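Local structure of particle-associated glycoside hydrolase (Acinetobacter phage Fri1, 6C72) at residues A[25-30]-A[53-58]; A[193-198]-A[250-255]. The protein is a phage tailspike that probably depolymerises the capsular polysaccharide of its Acinetobacter baumannii host, acting as a glycoside hydrolase during virus entry. One frame throughout, in Å; residues are numbered along the deposited sequence.

Interaction 1 (A[25-30]-A[53-58]); sequences NALRKV and ATYLWD
The carbonyl oxygen of Val30 sits beside two indoles, those of Trp57 and Trp81, whose rings meet with their planes at about 50°: it accepts a hydrogen bond from NE1 of Trp81, and it lies 4.4 Å from CZ3 of Trp57, an oblique van der Waals approach that adds no bond of its own.

The firmer part of the contact is apolar. Leu27 leaves its backbone with CG anti to N (chi1 -169°), which carries methyl CD2 over one face of the Tyr55 phenol. CD2 stands 3.7 Å from the ring centroid and only 12° off the ring normal, a well-centred CH-pi contact. The methyl is 3.7 Å from Tyr55 CD1 and 3.8 Å from Tyr55 CE1, so it rests slightly nearer that side of the ring. This places helix 24-27 against a small mixed five-stranded sheet near the N-terminus, in which strand 54-58 is the middle member. Ala39 and Thr41 of strand 38-41, Ile71 of strand 70-72 and Trp81 of strand 80-83 close around Leu27, burying it together with Tyr55.

Leu27 to Val30 form a type I turn, in which Val30 N bonds to Leu27 O at 3.1 Å. The turn carries the chain from the leucine over Tyr55 to the carbonyl beside Trp57. On the outer side of 25-30, Arg28 forms a salt bridge with Asp65, while its NH1 makes a weak 3.3 Å hydrogen bond to Asn25 OD1.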
ATOM      1  N   ASN A  25     -10.569  41.899  35.217  1.00 61.13           N
ATOM      2  CA  ASN A  25     -11.185  43.115  35.741  1.00 59.86           C
ATOM      3  C   ASN A  25     -10.213  43.882  36.624  1.00 62.00           C
ATOM      4  O   ASN A  25     -10.189  45.118  36.607  1.00 62.13           O
ATOM      5  CB  ASN A  25     -12.472  42.791  36.503  1.00 60.33           C
ATOM      6  CG  ASN A  25     -13.628  42.456  35.570  1.00 58.74           C
ATOM      7  OD1 ASN A  25     -13.577  42.754  34.372  1.00 56.37           O
ATOM      8  ND2 ASN A  25     -14.675  41.838  36.110  1.00 60.33           N
ATOM      9  N   ALA A  26      -9.408  43.168  37.415  1.00 63.65           N
ATOM     10  CA  ALA A  26      -8.408  43.849  38.235  1.00 65.36           C
ATOM     11  C   ALA A  26      -7.329  44.487  37.366  1.00 67.03           C
ATOM     12  O   ALA A  26      -6.861  45.595  37.658  1.00 67.90           O
ATOM     13  CB  ALA A  26      -7.792  42.870  39.239  1.00 66.18           C
ATOM     14  N   LEU A  27      -6.948  43.811  36.278  1.00 56.14           N
ATOM     15  CA  LEU A  27      -5.947  44.350  35.360  1.00 54.86           C
ATOM     16  C   LEU A  27      -6.418  45.656  34.718  1.00 54.85           C
ATOM     17  O   LEU A  27      -5.616  46.570  34.501  1.00 55.77           O
ATOM     18  CB  LEU A  27      -5.619  43.302  34.292  1.00 51.46           C
ATOM     19  CG  LEU A  27      -4.420  43.489  33.356  1.00 50.42           C
ATOM     20  CD1 LEU A  27      -3.106  43.562  34.123  1.00 52.48           C
ATOM     21  CD2 LEU A  27      -4.382  42.358  32.331  1.00 49.90           C
ATOM     22  N   ARG A  28      -7.718  45.771  34.431  1.00 54.14           N
ATOM     23  CA  ARG A  28      -8.248  46.988  33.830  1.00 54.29           C
ATOM     24  C   ARG A  28      -8.157  48.199  34.755  1.00 57.86           C
ATOM     25  O   ARG A  28      -8.363  49.330  34.293  1.00 58.40           O
ATOM     26  CB  ARG A  28      -9.706  46.784  33.406  1.00 53.21           C
ATOM     27  CG  ARG A  28      -9.908  45.794  32.292  1.00 49.85           C
ATOM     28  CD  ARG A  28     -11.305  45.899  31.688  1.00 49.15           C
ATOM     29  NE  ARG A  28     -11.384  45.141  30.440  1.00 46.06           N
ATOM     30  CZ  ARG A  28     -11.912  43.922  30.318  1.00 44.92           C
ATOM     31  NH1 ARG A  28     -12.442  43.312  31.371  1.00 46.62           N
ATOM     32  NH2 ARG A  28     -11.915  43.316  29.129  1.00 42.30           N
ATOM     33  N   LYS A  29      -7.843  47.995  36.034  1.00 60.49           N
ATOM     34  CA  LYS A  29      -7.751  49.078  37.000  1.00 64.26           C
ATOM     35  C   LYS A  29      -6.309  49.388  37.372  1.00 66.03           C
ATOM     36  O   LYS A  29      -6.067  50.206  38.263  1.00 69.56           O
ATOM     37  CB  LYS A  29      -8.566  48.739  38.248  1.00 66.69           C
ATOM     38  CG  LYS A  29     -10.053  48.495  37.995  1.00 65.75           C
ATOM     39  CD  LYS A  29     -10.720  47.852  39.226  1.00 68.10           C
ATOM     40  CE  LYS A  29     -12.243  47.759  39.098  1.00 68.12           C
ATOM     41  NZ  LYS A  29     -12.947  48.870  39.825  1.00 71.64           N
ATOM     42  N   VAL A  30      -5.344  48.771  36.699  1.00 65.11           N
ATOM     43  CA  VAL A  30      -3.930  48.921  37.014  1.00 66.87           C
ATOM     44  C   VAL A  30      -3.227  49.386  35.749  1.00 67.67           C
ATOM     45  O   VAL A  30      -3.380  48.775  34.688  1.00 67.27           O
ATOM     46  CB  VAL A  30      -3.314  47.606  37.534  1.00 67.05           C
ATOM     47  CG1 VAL A  30      -1.897  47.843  38.040  1.00 68.95           C
ATOM     48  CG2 VAL A  30      -4.182  46.997  38.611  1.00 67.01           C
ATOM     49  N   ALA A  53      -2.984  34.590  32.372  1.00 41.57           N
ATOM     50  CA  ALA A  53      -2.158  34.866  31.206  1.00 39.79           C
ATOM     51  C   ALA A  53      -1.112  35.922  31.553  1.00 41.60           C
ATOM     52  O   ALA A  53      -1.056  36.439  32.676  1.00 44.17           O
ATOM     53  CB  ALA A  53      -3.022  35.297  30.021  1.00 37.52           C
ATOM     54  N   THR A  54      -0.260  36.213  30.572  1.00 57.51           N
ATOM     55  CA  THR A  54       0.811  37.191  30.684  1.00 59.97           C
ATOM     56  C   THR A  54       0.579  38.307  29.676  1.00 61.57           C
ATOM     57  O   THR A  54       0.243  38.048  28.517  1.00 61.90           O
ATOM     58  CB  THR A  54       2.174  36.539  30.456  1.00 61.79           C
ATOM     59  OG1 THR A  54       2.399  35.569  31.483  1.00 60.52           O
ATOM     60  CG2 THR A  54       3.286  37.566  30.502  1.00 64.89           C
ATOM     61  N   TYR A  55       0.787  39.542  30.118  1.00 47.43           N
ATOM     62  CA  TYR A  55       0.495  40.719  29.317  1.00 49.13           C
ATOM     63  C   TYR A  55       1.686  41.665  29.305  1.00 52.65           C
ATOM     64  O   TYR A  55       2.524  41.655  30.212  1.00 52.92           O
ATOM     65  CB  TYR A  55      -0.744  41.447  29.849  1.00 46.82           C
ATOM     66  CG  TYR A  55      -1.988  40.586  29.882  1.00 43.58           C
ATOM     67  CD1 TYR A  55      -2.224  39.704  30.934  1.00 41.79           C
ATOM     68  CD2 TYR A  55      -2.938  40.667  28.866  1.00 42.68           C
ATOM     69  CE1 TYR A  55      -3.361  38.913  30.966  1.00 39.61           C
ATOM     70  CE2 TYR A  55      -4.085  39.890  28.895  1.00 40.42           C
ATOM     71  CZ  TYR A  55      -4.285  39.015  29.947  1.00 39.06           C
ATOM     72  OH  TYR A  55      -5.416  38.245  29.978  1.00 37.49           O
ATOM     73  N   LEU A  56       1.754  42.479  28.254  1.00 48.67           N
ATOM     74  CA  LEU A  56       2.753  43.531  28.123  1.00 51.41           C
ATOM     75  C   LEU A  56       2.052  44.881  28.007  1.00 51.01           C
ATOM     76  O   LEU A  56       1.090  45.035  27.247  1.00 49.44           O
ATOM     77  CB  LEU A  56       3.656  43.302  26.904  1.00 54.32           C
ATOM     78  CG  LEU A  56       4.600  42.098  26.932  1.00 54.92           C
ATOM     79  CD1 LEU A  56       5.520  42.103  25.711  1.00 58.61           C
ATOM     80  CD2 LEU A  56       5.407  42.079  28.216  1.00 54.26           C
ATOM     81  N   TRP A  57       2.548  45.862  28.749  1.00 47.92           N
ATOM     82  CA  TRP A  57       1.898  47.163  28.820  1.00 46.84           C
ATOM     83  C   TRP A  57       2.236  48.001  27.593  1.00 48.28           C
ATOM     84  O   TRP A  57       3.406  48.139  27.229  1.00 51.14           O
ATOM     85  CB  TRP A  57       2.325  47.882  30.100  1.00 47.13           C
ATOM     86  CG  TRP A  57       1.821  49.281  30.230  1.00 46.82           C
ATOM     87  CD1 TRP A  57       2.569  50.423  30.209  1.00 49.68           C
ATOM     88  CD2 TRP A  57       0.460  49.694  30.405  1.00 45.09           C
ATOM     89  NE1 TRP A  57       1.757  51.519  30.361  1.00 49.68           N
ATOM     90  CE2 TRP A  57       0.456  51.101  30.479  1.00 46.94           C
ATOM     91  CE3 TRP A  57      -0.754  49.011  30.504  1.00 42.61           C
ATOM     92  CZ2 TRP A  57      -0.719  51.842  30.651  1.00 46.37           C
ATOM     93  CZ3 TRP A  57      -1.917  49.741  30.673  1.00 42.20           C
ATOM     94  CH2 TRP A  57      -1.893  51.145  30.745  1.00 44.05           C
ATOM     95  N   ASP A  58       1.208  48.541  26.943  1.00 55.72           N
ATOM     96  CA  ASP A  58       1.373  49.502  25.856  1.00 56.44           C
ATOM     97  C   ASP A  58       0.651  50.772  26.284  1.00 54.25           C
ATOM     98  O   ASP A  58      -0.584  50.802  26.335  1.00 51.39           O
ATOM     99  CB  ASP A  58       0.830  48.958  24.530  1.00 55.70           C
ATOM    100  CG  ASP A  58       1.240  49.813  23.323  1.00 56.62           C
ATOM    101  OD1 ASP A  58       2.011  50.786  23.489  1.00 58.09           O
ATOM    102  OD2 ASP A  58       0.799  49.503  22.193  1.00 55.58           O
TER

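Interaction 2 (A[193-198]-A[250-255]); sequences PENVTG and DGVSCS
Val252 sets one methyl against the carboxamide oxygen and the backbone N of Asn195. Its CG1, placed anti to the valine N (chi1 -179°), comes to 3.2 Å from Asn195 OD1, a close van der Waals approach of a methyl to an amide oxygen, and to 3.6 Å from Asn195 N. Glu194 CB adds a lighter touch at 4.1 Å from the same CG1. The second methyl fits less closely: CG2 is 4.1 Å from Asn195 OD1 and 4.2 Å from Asn195 ND2, so the valine bears on the carboxamide mainly through one branch. The two side chains run roughly at right angles.

Pro193 to Val196 forms a type II turn, with Asn195 at positive phi (66°). Both segments are loops of the parallel beta-helix known from phage tailspikes. They follow strands 188-192 and 244-247, which are separated by strand 220-224, and Asp227 from the intervening loop bonds to the backbone of Val196 and to Ser255 OG.

Polar groups at this joint are shared between the chain and a second subunit: Asn195 ND2 donates to Gln171 O of that subunit, whose Val169 also packs on Val252, while Glu194, bent at chi2, directs OE2 to Lys249 NZ in a salt bridge and to the N atoms of Val170 and Gln171 of the second subunit. Ahead of the valine the loop is looser: Gly251 and Asp250 are exposed and do not meet 193-198, although Asp250 OD1 is hydrogen-bonded to Tyr276 and Thr309.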
ATOM      1  N   PRO A 193     -13.906  26.439   6.061  1.00 31.65           N
ATOM      2  CA  PRO A 193     -14.245  27.057   4.773  1.00 31.88           C
ATOM      3  C   PRO A 193     -13.265  26.655   3.688  1.00 32.64           C
ATOM      4  O   PRO A 193     -12.168  26.161   3.955  1.00 33.24           O
ATOM      5  CB  PRO A 193     -14.141  28.566   5.048  1.00 32.19           C
ATOM      6  CG  PRO A 193     -14.213  28.704   6.494  1.00 31.91           C
ATOM      7  CD  PRO A 193     -13.600  27.444   7.087  1.00 31.85           C
ATOM      8  N   GLU A 194     -13.669  26.907   2.444  1.00 35.01           N
ATOM      9  CA  GLU A 194     -12.752  26.738   1.329  1.00 35.64           C
ATOM     10  C   GLU A 194     -11.551  27.660   1.510  1.00 36.45           C
ATOM     11  O   GLU A 194     -11.643  28.719   2.136  1.00 36.47           O
ATOM     12  CB  GLU A 194     -13.455  27.006  -0.004  1.00 35.45           C
ATOM     13  CG  GLU A 194     -13.982  28.437  -0.177  1.00 35.41           C
ATOM     14  CD  GLU A 194     -15.378  28.627   0.390  1.00 34.77           C
ATOM     15  OE1 GLU A 194     -15.785  27.790   1.232  1.00 34.35           O
ATOM     16  OE2 GLU A 194     -16.053  29.610  -0.008  1.00 34.71           O
ATOM     17  N   ASN A 195     -10.405  27.218   0.999  1.00 32.13           N
ATOM     18  CA  ASN A 195      -9.119  27.900   1.099  1.00 33.10           C
ATOM     19  C   ASN A 195      -8.572  27.977   2.524  1.00 33.48           C
ATOM     20  O   ASN A 195      -7.556  28.648   2.748  1.00 34.36           O
ATOM     21  CB  ASN A 195      -9.158  29.301   0.479  1.00 33.28           C
ATOM     22  CG  ASN A 195      -9.131  29.250  -1.030  1.00 33.33           C
ATOM     23  OD1 ASN A 195      -8.427  28.418  -1.611  1.00 33.70           O
ATOM     24  ND2 ASN A 195      -9.874  30.144  -1.679  1.00 33.42           N
ATOM     25  N   VAL A 196      -9.209  27.333   3.496  1.00 30.33           N
ATOM     26  CA  VAL A 196      -8.622  27.171   4.822  1.00 30.23           C
ATOM     27  C   VAL A 196      -7.829  25.867   4.833  1.00 29.70           C
ATOM     28  O   VAL A 196      -8.378  24.790   4.573  1.00 28.91           O
ATOM     29  CB  VAL A 196      -9.696  27.196   5.922  1.00 29.83           C
ATOM     30  CG1 VAL A 196      -9.111  26.720   7.239  1.00 29.65           C
ATOM     31  CG2 VAL A 196     -10.267  28.625   6.069  1.00 30.66           C
ATOM     32  N   THR A 197      -6.529  25.971   5.100  1.00 30.28           N
ATOM     33  CA  THR A 197      -5.591  24.873   4.950  1.00 30.12           C
ATOM     34  C   THR A 197      -4.903  24.567   6.269  1.00 30.15           C
ATOM     35  O   THR A 197      -4.567  25.479   7.029  1.00 30.81           O
ATOM     36  CB  THR A 197      -4.518  25.220   3.923  1.00 31.07           C
ATOM     37  OG1 THR A 197      -3.866  26.437   4.315  1.00 32.09           O
ATOM     38  CG2 THR A 197      -5.131  25.387   2.537  1.00 31.13           C
ATOM     39  N   GLY A 198      -4.645  23.281   6.512  1.00 29.59           N
ATOM     40  CA  GLY A 198      -3.852  22.897   7.662  1.00 29.77           C
ATOM     41  C   GLY A 198      -4.531  23.085   8.997  1.00 29.46           C
ATOM     42  O   GLY A 198      -3.851  23.177  10.014  1.00 29.94           O
ATOM     43  N   ASP A 250     -15.798  23.868  -6.407  1.00 37.22           N
ATOM     44  CA  ASP A 250     -15.071  23.881  -7.665  1.00 37.39           C
ATOM     45  C   ASP A 250     -13.898  24.849  -7.585  1.00 37.99           C
ATOM     46  O   ASP A 250     -14.016  25.953  -7.053  1.00 38.24           O
ATOM     47  CB  ASP A 250     -15.986  24.289  -8.815  1.00 37.34           C
ATOM     48  CG  ASP A 250     -17.015  23.227  -9.157  1.00 36.95           C
ATOM     49  OD1 ASP A 250     -16.969  22.139  -8.538  1.00 36.65           O
ATOM     50  OD2 ASP A 250     -17.846  23.470 -10.071  1.00 37.00           O
ATOM     51  N   GLY A 251     -12.756  24.423  -8.107  1.00 35.02           N
ATOM     52  CA  GLY A 251     -11.601  25.284  -8.230  1.00 35.78           C
ATOM     53  C   GLY A 251     -10.754  25.438  -6.989  1.00 36.28           C
ATOM     54  O   GLY A 251      -9.764  26.177  -7.034  1.00 37.06           O
ATOM     55  N   VAL A 252     -11.106  24.783  -5.882  1.00 33.75           N
ATOM     56  CA  VAL A 252     -10.355  24.889  -4.635  1.00 34.25           C
ATOM     57  C   VAL A 252     -10.142  23.494  -4.057  1.00 33.99           C
ATOM     58  O   VAL A 252     -11.052  22.656  -4.075  1.00 33.17           O
ATOM     59  CB  VAL A 252     -11.071  25.799  -3.615  1.00 34.10           C
ATOM     60  CG1 VAL A 252     -10.259  25.901  -2.333  1.00 34.63           C
ATOM     61  CG2 VAL A 252     -11.296  27.168  -4.218  1.00 34.29           C
ATOM     62  N   SER A 253      -8.942  23.244  -3.547  1.00 39.24           N
ATOM     63  CA  SER A 253      -8.620  21.917  -3.043  1.00 39.09           C
ATOM     64  C   SER A 253      -9.445  21.564  -1.807  1.00 38.51           C
ATOM     65  O   SER A 253      -9.672  22.397  -0.928  1.00 38.74           O
ATOM     66  CB  SER A 253      -7.132  21.822  -2.722  1.00 40.33           C
ATOM     67  OG  SER A 253      -6.382  21.599  -3.900  1.00 40.71           O
ATOM     68  N   CYS A 254      -9.937  20.324  -1.781  1.00 30.26           N
ATOM     69  CA  CYS A 254     -10.530  19.699  -0.597  1.00 29.68           C
ATOM     70  C   CYS A 254      -9.922  18.292  -0.512  1.00 29.33           C
ATOM     71  O   CYS A 254     -10.520  17.307  -0.957  1.00 28.23           O
ATOM     72  CB  CYS A 254     -12.045  19.667  -0.687  1.00 28.72           C
ATOM     73  SG  CYS A 254     -12.856  19.074   0.821  1.00 27.98           S
ATOM     74  N   SER A 255      -8.710  18.196   0.028  1.00 28.13           N
ATOM     75  CA  SER A 255      -7.960  16.958  -0.101  1.00 28.12           C
ATOM     76  C   SER A 255      -6.975  16.806   1.046  1.00 29.50           C
ATOM     77  O   SER A 255      -6.761  17.724   1.842  1.00 30.56           O
ATOM     78  CB  SER A 255      -7.214  16.908  -1.439  1.00 28.61           C
ATOM     79  OG  SER A 255      -6.165  17.864  -1.459  1.00 30.24           O
TER

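The two contacts share no secondary-structure element and do not touch; their centres are 39 Å apart, with nearest atoms about 23 Å from each other. Interaction 1 is a buried core contact that seats a short helix on the N-terminal sheet, and it is built mainly from a leucine over a tyrosine ring, with a backbone carbonyl beside a tryptophan, without help from another chain. Interaction 2, further along the chain, is partly buried and joins two loops on the flank of the beta-helix, where a methyl meets an amide. There a neighbouring subunit adds partners for Glu194 and Asn195, so the contact borders a subunit interface of the trimer. Neither contact includes a direct hydrogen bond between its segments.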